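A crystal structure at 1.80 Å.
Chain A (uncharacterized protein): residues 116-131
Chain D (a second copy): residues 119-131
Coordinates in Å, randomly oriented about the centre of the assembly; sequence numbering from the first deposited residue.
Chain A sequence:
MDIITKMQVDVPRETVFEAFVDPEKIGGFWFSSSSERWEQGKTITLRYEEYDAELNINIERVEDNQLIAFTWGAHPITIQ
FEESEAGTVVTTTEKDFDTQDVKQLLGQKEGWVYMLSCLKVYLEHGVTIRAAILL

Chain A 116-131: LSCLKVYLEHGVTIRA
Chain D 119-131: LKVYLEHGVTIRA

The two stretches form a nearly symmetric, largely apolar contact between two copies of one protein, in which the helix end of each chain packs against the extended tail of the other and a histidine–carbonyl hydrogen bond is made in each direction. Together they bury 658 Å² of surface.

In chain A the helix runs from L116(A) through H125(A), having begun earlier in the chain, and its i to i+4 hydrogen bonds continue as far as G126(A) N to Y122(A) O at 2.9 Å. In chain D the helix, also begun earlier, includes L119(D) and the residues after it. At G126(A) and G126(D) phi turns positive (68/20 and 67/27), a conformation that favours glycine, and each chain leaves the helix. V127 and T128 of both chains are extended, with phi between -131° and -123° and psi between 150° and 162°. The copies diverge afterwards: I129(A) stays extended at -121/148, whereas I129(D) has psi 71° and R130(D) lies at 49/83.

The register runs in opposite directions along the two stretches. The CA atoms of V121(A) and I129(D) are 6.3 Å apart, H125(A) and V127(D) 7.5 Å, V127(A) and H125(D) 7.4 Å, and I129(A) and V121(D) 6.7 Å.

V121(A) CG2 meets V121(D) CG2 at 3.2 Å, a tight approach between two t rotamers. V127(A) and V127(D), both chi1 m, meet with V127(A) CG2 4.1 Å from V127(D) CG2. I129(A) and I129(D), both chi1 p and chi2 t, point CA-to-CB toward the other stretch. I129(D) CG2 lies 3.4 Å from V121(A) CG2, and I129(A) CG2 lies 3.8 Å from V121(D) CG2. I129(D) is the residue most covered by the opposing stretch.

H125(A) and H125(D) have chi1 m and chi2 near -60°, and each ring serves two kinds of contact. NE2 of H125(A) donates to T128(D) O at 2.7 Å, and NE2 of H125(D) to T128(A) O at 2.7 Å; these acceptors sit near the ring planes, where the N-H vectors can reach them. The acceptors are backbone carbonyls; the CA-to-CB bonds of T128(A) and T128(D) point away from the other stretch. Over one face of each ring lies a valine in a CH-pi contact: V127(D) CB is 3.9 Å from the H125(A) centroid, and V127(A) CB is 3.6 Å from that of H125(D), both almost along the ring normal.

K120(A) and K120(D) have chi1 to chi3 t and chi4 p, and each forms a salt bridge within its own chain, K120(A) NZ to E124(A) OE2 at 2.6 Å and K120(D) NZ to E124(D) OE2 at 2.7 Å. The aliphatic part of each lysine packs against the partner tail, with K120(D) CE 3.7 Å from I129(A) CB and K120(A) CE 4.0 Å from I129(D) CB. A water bridges the chains, accepting from R130(A) N at 2.8 Å and donating to E124(D) OE1 at 2.9 Å.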

ATOM      1  N   LEU A 116       5.749  -2.296  -0.909  1.00 10.38           N
ATOM      2  CA  LEU A 116       5.955  -3.074   0.308  1.00  8.99           C
ATOM      3  C   LEU A 116       4.770  -3.988   0.585  1.00  8.91           C
ATOM      4  O   LEU A 116       4.944  -5.063   1.150  1.00 11.96           O
ATOM      5  CB  LEU A 116       6.233  -2.162   1.504  1.00 14.71           C
ATOM      6  CG  LEU A 116       7.577  -1.418   1.387  1.00 11.06           C
ATOM      7  CD1 LEU A 116       7.631  -0.356   2.464  1.00 11.87           C
ATOM      8  CD2 LEU A 116       8.777  -2.388   1.503  1.00 11.83           C
ATOM      9  N   SER A 117       3.571  -3.552   0.193  1.00  9.50           N
ATOM     10  CA  SER A 117       2.374  -4.359   0.357  1.00 14.60           C
ATOM     11  C   SER A 117       2.457  -5.556  -0.586  1.00 16.08           C
ATOM     12  O   SER A 117       2.081  -6.667  -0.230  1.00 13.43           O
ATOM     13  CB  SER A 117       1.127  -3.516   0.035  1.00 14.02           C
ATOM     14  OG  SER A 117       0.980  -2.467   0.971  1.00 18.62           O
ATOM     15  N   CYS A 118       2.921  -5.323  -1.812  1.00 12.90           N
ATOM     16  CA  CYS A 118       3.071  -6.415  -2.767  1.00 16.01           C
ATOM     17  C   CYS A 118       4.096  -7.407  -2.215  1.00 19.44           C
ATOM     18  O   CYS A 118       3.930  -8.622  -2.337  1.00 14.06           O
ATOM     19  CB  CYS A 118       3.553  -5.899  -4.125  1.00 13.72           C
ATOM     20  SG  CYS A 118       2.337  -4.908  -5.055  1.00 14.87           S
ATOM     21  N   LEU A 119       5.157  -6.881  -1.601  1.00 15.86           N
ATOM     22  CA  LEU A 119       6.200  -7.721  -1.017  1.00 14.10           C
ATOM     23  C   LEU A 119       5.624  -8.598   0.103  1.00 15.41           C
ATOM     24  O   LEU A 119       5.901  -9.797   0.187  1.00 13.58           O
ATOM     25  CB  LEU A 119       7.309  -6.845  -0.424  1.00 11.54           C
ATOM     26  CG  LEU A 119       8.379  -7.561   0.408  1.00 13.15           C
ATOM     27  CD1 LEU A 119       9.288  -8.394  -0.497  1.00 15.78           C
ATOM     28  CD2 LEU A 119       9.195  -6.523   1.152  1.00 13.21           C
ATOM     29  N   LYS A 120       4.846  -7.977   0.980  1.00 15.11           N
ATOM     30  CA  LYS A 120       4.241  -8.699   2.100  1.00 20.01           C
ATOM     31  C   LYS A 120       3.390  -9.907   1.647  1.00 14.19           C
ATOM     32  O   LYS A 120       3.564 -11.023   2.160  1.00 18.25           O
ATOM     33  CB  LYS A 120       3.403  -7.725   2.933  1.00 18.77           C
ATOM     34  CG  LYS A 120       2.978  -8.267   4.292  1.00 16.26           C
ATOM     35  CD  LYS A 120       2.218  -7.220   5.076  1.00 17.02           C
ATOM     36  CE  LYS A 120       1.612  -7.795   6.356  1.00 21.72           C
ATOM     37  NZ  LYS A 120       2.616  -8.369   7.289  1.00 17.78           N
ATOM     38  N   VAL A 121       2.494  -9.701   0.684  1.00 12.30           N
ATOM     39  CA  VAL A 121       1.630 -10.795   0.185  1.00 18.07           C
ATOM     40  C   VAL A 121       2.458 -11.871  -0.501  1.00 16.64           C
ATOM     41  O   VAL A 121       2.283 -13.060  -0.265  1.00 13.93           O
ATOM     42  CB  VAL A 121       0.592 -10.276  -0.826  1.00 19.86           C
ATOM     43  CG1 VAL A 121      -0.401 -11.379  -1.165  1.00 17.40           C
ATOM     44  CG2 VAL A 121      -0.117  -9.069  -0.242  1.00 36.71           C
ATOM     45  N   TYR A 122       3.376 -11.451  -1.361  1.00 11.21           N
ATOM     46  CA  TYR A 122       4.225 -12.411  -2.037  1.00 14.07           C
ATOM     47  C   TYR A 122       4.952 -13.328  -1.038  1.00 18.36           C
ATOM     48  O   TYR A 122       4.880 -14.551  -1.153  1.00 17.29           O
ATOM     49  CB  TYR A 122       5.239 -11.658  -2.912  1.00 13.11           C
ATOM     50  CG  TYR A 122       6.412 -12.484  -3.389  1.00 15.14           C
ATOM     51  CD1 TYR A 122       6.224 -13.637  -4.150  1.00 17.08           C
ATOM     52  CD2 TYR A 122       7.719 -12.113  -3.063  1.00 15.05           C
ATOM     53  CE1 TYR A 122       7.319 -14.405  -4.576  1.00 24.27           C
ATOM     54  CE2 TYR A 122       8.808 -12.868  -3.477  1.00 20.91           C
ATOM     55  CZ  TYR A 122       8.602 -14.007  -4.226  1.00 22.65           C
ATOM     56  OH  TYR A 122       9.684 -14.763  -4.581  1.00 22.80           O
ATOM     57  N   LEU A 123       5.627 -12.753  -0.044  1.00 13.70           N
ATOM     58  CA  LEU A 123       6.371 -13.582   0.899  1.00 13.50           C
ATOM     59  C   LEU A 123       5.531 -14.313   1.930  1.00 15.56           C
ATOM     60  O   LEU A 123       5.871 -15.434   2.326  1.00 16.24           O
ATOM     61  CB  LEU A 123       7.432 -12.761   1.612  1.00 12.13           C
ATOM     62  CG  LEU A 123       8.555 -12.254   0.692  1.00 10.54           C
ATOM     63  CD1 LEU A 123       9.570 -11.479   1.516  1.00 16.25           C
ATOM     64  CD2 LEU A 123       9.240 -13.407  -0.002  1.00 15.38           C
ATOM     65  N   GLU A 124       4.442 -13.702   2.356  1.00 15.25           N
ATOM     66  CA  GLU A 124       3.606 -14.349   3.376  1.00 15.32           C
ATOM     67  C   GLU A 124       2.594 -15.327   2.801  1.00 20.72           C
ATOM     68  O   GLU A 124       2.178 -16.269   3.485  1.00 23.71           O
ATOM     69  CB  GLU A 124       2.863 -13.291   4.208  1.00 19.47           C
ATOM     70  CG  GLU A 124       3.736 -12.574   5.224  1.00 17.44           C
ATOM     71  CD  GLU A 124       3.000 -11.479   5.982  1.00 19.06           C
ATOM     72  OE1 GLU A 124       1.756 -11.362   5.845  1.00 20.41           O
ATOM     73  OE2 GLU A 124       3.673 -10.729   6.720  1.00 15.82           O
ATOM     74  N   HIS A 125       2.203 -15.137   1.548  1.00 18.30           N
ATOM     75  CA  HIS A 125       1.183 -16.009   0.989  1.00 19.86           C
ATOM     76  C   HIS A 125       1.484 -16.728  -0.306  1.00 19.84           C
ATOM     77  O   HIS A 125       0.684 -17.552  -0.747  1.00 21.75           O
ATOM     78  CB  HIS A 125      -0.112 -15.217   0.850  1.00 17.68           C
ATOM     79  CG  HIS A 125      -0.694 -14.791   2.161  1.00 23.47           C
ATOM     80  ND1 HIS A 125      -1.086 -15.695   3.127  1.00 24.59           N
ATOM     81  CD2 HIS A 125      -0.920 -13.562   2.682  1.00 27.73           C
ATOM     82  CE1 HIS A 125      -1.526 -15.039   4.187  1.00 32.54           C
ATOM     83  NE2 HIS A 125      -1.436 -13.744   3.943  1.00 32.87           N
ATOM     84  N   GLY A 126       2.613 -16.421  -0.931  1.00 18.43           N
ATOM     85  CA  GLY A 126       2.942 -17.098  -2.172  1.00 20.42           C
ATOM     86  C   GLY A 126       2.045 -16.755  -3.349  1.00 20.75           C
ATOM     87  O   GLY A 126       1.975 -17.515  -4.310  1.00 27.83           O
ATOM     88  N   VAL A 127       1.354 -15.620  -3.276  1.00 23.91           N
ATOM     89  CA  VAL A 127       0.510 -15.158  -4.370  1.00 21.57           C
ATOM     90  C   VAL A 127       0.905 -13.705  -4.597  1.00 18.38           C
ATOM     91  O   VAL A 127       1.473 -13.068  -3.701  1.00 18.85           O
ATOM     92  CB  VAL A 127      -1.008 -15.246  -4.042  1.00 25.02           C
ATOM     93  CG1 VAL A 127      -1.405 -16.703  -3.864  1.00 31.52           C
ATOM     94  CG2 VAL A 127      -1.342 -14.450  -2.799  1.00 21.62           C
ATOM     95  N   THR A 128       0.586 -13.174  -5.768  1.00 20.25           N
ATOM     96  CA  THR A 128       0.978 -11.800  -6.072  1.00 18.96           C
ATOM     97  C   THR A 128      -0.128 -10.885  -6.563  1.00 21.75           C
ATOM     98  O   THR A 128      -1.157 -11.333  -7.068  1.00 24.53           O
ATOM     99  CB  THR A 128       2.098 -11.784  -7.150  1.00 29.11           C
ATOM    100  OG1 THR A 128       1.553 -12.172  -8.420  1.00 32.16           O
ATOM    101  CG2 THR A 128       3.202 -12.754  -6.790  1.00 21.88           C
ATOM    102  N   ILE A 129       0.085  -9.587  -6.392  1.00 18.35           N
ATOM    103  CA  ILE A 129      -0.839  -8.600  -6.918  1.00 24.00           C
ATOM    104  C   ILE A 129       0.022  -7.756  -7.872  1.00 30.89           C
ATOM    105  O   ILE A 129       1.217  -7.599  -7.649  1.00 29.54           O
ATOM    106  CB  ILE A 129      -1.474  -7.726  -5.813  1.00 22.02           C
ATOM    107  CG1 ILE A 129      -0.413  -7.235  -4.826  1.00 25.36           C
ATOM    108  CG2 ILE A 129      -2.555  -8.525  -5.096  1.00 25.09           C
ATOM    109  CD1 ILE A 129      -0.922  -6.160  -3.900  1.00 26.06           C
ATOM    110  N   ARG A 130      -0.588  -7.250  -8.938  1.00 21.09           N
ATOM    111  CA  ARG A 130       0.099  -6.458  -9.965  1.00 19.98           C
ATOM    112  C   ARG A 130       1.247  -5.568  -9.495  1.00 20.84           C
ATOM    113  O   ARG A 130       1.026  -4.598  -8.787  1.00 27.52           O
ATOM    114  CB  ARG A 130      -0.918  -5.621 -10.719  1.00 22.57           C
ATOM    115  N   ALA A 131       2.467  -5.885  -9.938  1.00 22.35           N
ATOM    116  CA  ALA A 131       3.659  -5.110  -9.559  1.00 27.34           C
ATOM    117  C   ALA A 131       3.734  -3.752 -10.272  1.00 24.84           C
ATOM    118  O   ALA A 131       3.393  -3.648 -11.458  1.00 25.13           O
ATOM    119  CB  ALA A 131       4.931  -5.928  -9.867  1.00 30.62           C
TER
ATOM    120  N   LEU D 119      -7.230  -4.589   0.588  1.00 14.40           N
ATOM    121  CA  LEU D 119      -8.499  -4.859  -0.088  1.00 15.56           C
ATOM    122  C   LEU D 119      -8.262  -5.727  -1.332  1.00 21.83           C
ATOM    123  O   LEU D 119      -8.899  -6.774  -1.511  1.00 21.81           O
ATOM    124  CB  LEU D 119      -9.159  -3.547  -0.495  1.00 16.94           C
ATOM    125  CG  LEU D 119     -10.415  -3.687  -1.359  1.00 18.73           C
ATOM    126  CD1 LEU D 119     -11.523  -4.357  -0.537  1.00 18.44           C
ATOM    127  CD2 LEU D 119     -10.831  -2.342  -1.894  1.00 14.73           C
ATOM    128  N   LYS D 120      -7.334  -5.288  -2.174  1.00 21.65           N
ATOM    129  CA  LYS D 120      -7.006  -5.975  -3.424  1.00 19.21           C
ATOM    130  C   LYS D 120      -6.596  -7.427  -3.192  1.00 23.28           C
ATOM    131  O   LYS D 120      -7.071  -8.354  -3.882  1.00 20.05           O
ATOM    132  CB  LYS D 120      -5.905  -5.198  -4.152  1.00 15.91           C
ATOM    133  CG  LYS D 120      -5.495  -5.772  -5.517  1.00 14.02           C
ATOM    134  CD  LYS D 120      -4.352  -4.982  -6.136  1.00 19.22           C
ATOM    135  CE  LYS D 120      -3.932  -5.550  -7.503  1.00 15.42           C
ATOM    136  NZ  LYS D 120      -4.989  -5.364  -8.575  1.00 14.62           N
ATOM    137  N   VAL D 121      -5.730  -7.639  -2.206  1.00 21.35           N
ATOM    138  CA  VAL D 121      -5.280  -8.985  -1.893  1.00 17.88           C
ATOM    139  C   VAL D 121      -6.418  -9.869  -1.377  1.00 22.67           C
ATOM    140  O   VAL D 121      -6.532 -11.036  -1.758  1.00 23.06           O
ATOM    141  CB  VAL D 121      -4.179  -8.962  -0.826  1.00 21.89           C
ATOM    142  CG1 VAL D 121      -3.767 -10.385  -0.482  1.00 23.10           C
ATOM    143  CG2 VAL D 121      -2.991  -8.155  -1.337  1.00 23.37           C
ATOM    144  N   TYR D 122      -7.251  -9.315  -0.502  1.00 19.37           N
ATOM    145  CA  TYR D 122      -8.362 -10.078   0.058  1.00 23.44           C
ATOM    146  C   TYR D 122      -9.358 -10.533  -1.020  1.00 21.20           C
ATOM    147  O   TYR D 122      -9.794 -11.689  -1.018  1.00 23.05           O
ATOM    148  CB  TYR D 122      -9.073  -9.245   1.133  1.00 19.48           C
ATOM    149  CG  TYR D 122     -10.417  -9.784   1.590  1.00 22.20           C
ATOM    150  CD1 TYR D 122     -10.512 -11.019   2.227  1.00 24.82           C
ATOM    151  CD2 TYR D 122     -11.592  -9.058   1.370  1.00 28.14           C
ATOM    152  CE1 TYR D 122     -11.754 -11.529   2.636  1.00 34.48           C
ATOM    153  CE2 TYR D 122     -12.841  -9.559   1.778  1.00 25.52           C
ATOM    154  CZ  TYR D 122     -12.909 -10.797   2.406  1.00 29.93           C
ATOM    155  OH  TYR D 122     -14.131 -11.320   2.786  1.00 34.85           O
ATOM    156  N   LEU D 123      -9.707  -9.640  -1.934  1.00 20.89           N
ATOM    157  CA  LEU D 123     -10.669  -9.970  -2.992  1.00 16.98           C
ATOM    158  C   LEU D 123     -10.086 -10.766  -4.162  1.00 24.20           C
ATOM    159  O   LEU D 123     -10.793 -11.556  -4.795  1.00 22.71           O
ATOM    160  CB  LEU D 123     -11.324  -8.695  -3.522  1.00 14.08           C
ATOM    161  CG  LEU D 123     -12.204  -7.954  -2.500  1.00 16.88           C
ATOM    162  CD1 LEU D 123     -12.759  -6.662  -3.102  1.00 15.53           C
ATOM    163  CD2 LEU D 123     -13.331  -8.882  -2.057  1.00 25.68           C
ATOM    164  N   GLU D 124      -8.808 -10.573  -4.456  1.00 18.98           N
ATOM    165  CA  GLU D 124      -8.197 -11.292  -5.578  1.00 19.87           C
ATOM    166  C   GLU D 124      -7.613 -12.645  -5.183  1.00 25.51           C
ATOM    167  O   GLU D 124      -7.450 -13.514  -6.038  1.00 32.97           O
ATOM    168  CB  GLU D 124      -7.109 -10.436  -6.240  1.00 21.06           C
ATOM    169  CG  GLU D 124      -7.649  -9.263  -7.056  1.00 25.61           C
ATOM    170  CD  GLU D 124      -6.560  -8.435  -7.693  1.00 20.98           C
ATOM    171  OE1 GLU D 124      -5.390  -8.880  -7.695  1.00 26.73           O
ATOM    172  OE2 GLU D 124      -6.858  -7.342  -8.215  1.00 20.64           O
ATOM    173  N   HIS D 125      -7.314 -12.841  -3.900  1.00 21.90           N
ATOM    174  CA  HIS D 125      -6.724 -14.105  -3.467  1.00 24.87           C
ATOM    175  C   HIS D 125      -7.359 -14.797  -2.273  1.00 20.47           C
ATOM    176  O   HIS D 125      -6.978 -15.918  -1.938  1.00 26.27           O
ATOM    177  CB  HIS D 125      -5.234 -13.912  -3.177  1.00 20.54           C
ATOM    178  CG  HIS D 125      -4.429 -13.606  -4.394  1.00 25.60           C
ATOM    179  ND1 HIS D 125      -4.412 -14.433  -5.496  1.00 26.86           N
ATOM    180  CD2 HIS D 125      -3.655 -12.539  -4.708  1.00 28.55           C
ATOM    181  CE1 HIS D 125      -3.668 -13.885  -6.441  1.00 33.14           C
ATOM    182  NE2 HIS D 125      -3.198 -12.737  -5.989  1.00 33.13           N
ATOM    183  N   GLY D 126      -8.297 -14.138  -1.614  1.00 26.63           N
ATOM    184  CA  GLY D 126      -8.924 -14.760  -0.467  1.00 30.46           C
ATOM    185  C   GLY D 126      -7.971 -14.950   0.694  1.00 36.18           C
ATOM    186  O   GLY D 126      -8.138 -15.868   1.498  1.00 39.66           O
ATOM    187  N   VAL D 127      -6.951 -14.101   0.771  1.00 29.87           N
ATOM    188  CA  VAL D 127      -5.994 -14.143   1.876  1.00 29.85           C
ATOM    189  C   VAL D 127      -5.856 -12.724   2.404  1.00 25.47           C
ATOM    190  O   VAL D 127      -6.208 -11.760   1.721  1.00 28.85           O
ATOM    191  CB  VAL D 127      -4.601 -14.675   1.448  1.00 31.32           C
ATOM    192  CG1 VAL D 127      -4.684 -16.160   1.152  1.00 31.29           C
ATOM    193  CG2 VAL D 127      -4.099 -13.910   0.239  1.00 31.60           C
ATOM    194  N   THR D 128      -5.337 -12.584   3.618  1.00 28.83           N
ATOM    195  CA  THR D 128      -5.216 -11.266   4.225  1.00 32.57           C
ATOM    196  C   THR D 128      -3.789 -10.899   4.636  1.00 32.35           C
ATOM    197  O   THR D 128      -2.992 -11.763   4.982  1.00 36.75           O
ATOM    198  CB  THR D 128      -6.106 -11.180   5.481  1.00 31.73           C
ATOM    199  OG1 THR D 128      -5.456 -11.846   6.566  1.00 35.16           O
ATOM    200  CG2 THR D 128      -7.441 -11.866   5.233  1.00 30.24           C
ATOM    201  N   ILE D 129      -3.475  -9.609   4.606  1.00 27.15           N
ATOM    202  CA  ILE D 129      -2.148  -9.167   5.020  1.00 32.86           C
ATOM    203  C   ILE D 129      -2.219  -8.102   6.099  1.00 43.98           C
ATOM    204  O   ILE D 129      -1.913  -6.929   5.842  1.00 37.16           O
ATOM    205  CB  ILE D 129      -1.337  -8.596   3.847  1.00 28.02           C
ATOM    206  CG1 ILE D 129      -2.214  -7.654   3.016  1.00 20.29           C
ATOM    207  CG2 ILE D 129      -0.759  -9.730   3.034  1.00 22.01           C
ATOM    208  CD1 ILE D 129      -1.434  -6.685   2.113  1.00 29.84           C
ATOM    209  N   ARG D 130      -2.611  -8.527   7.301  1.00 42.42           N
ATOM    210  CA  ARG D 130      -2.731  -7.657   8.469  1.00 44.79           C
ATOM    211  C   ARG D 130      -3.516  -6.383   8.206  1.00 41.79           C
ATOM    212  O   ARG D 130      -2.927  -5.333   7.959  1.00 45.46           O
ATOM    213  CB  ARG D 130      -1.349  -7.307   9.004  1.00 42.94           C
ATOM    214  N   ALA D 131      -4.845  -6.480   8.285  1.00 42.27           N
ATOM    215  CA  ALA D 131      -5.731  -5.337   8.065  1.00 49.11           C
ATOM    216  C   ALA D 131      -5.172  -4.061   8.710  1.00 45.30           C
ATOM    217  O   ALA D 131      -4.446  -4.122   9.700  1.00 48.96           O
ATOM    218  CB  ALA D 131      -7.136  -5.648   8.627  1.00 45.95           C
TER
HETATM  219  O   HOH W   1      -3.183  -8.158  -9.397  1.00 25.40           O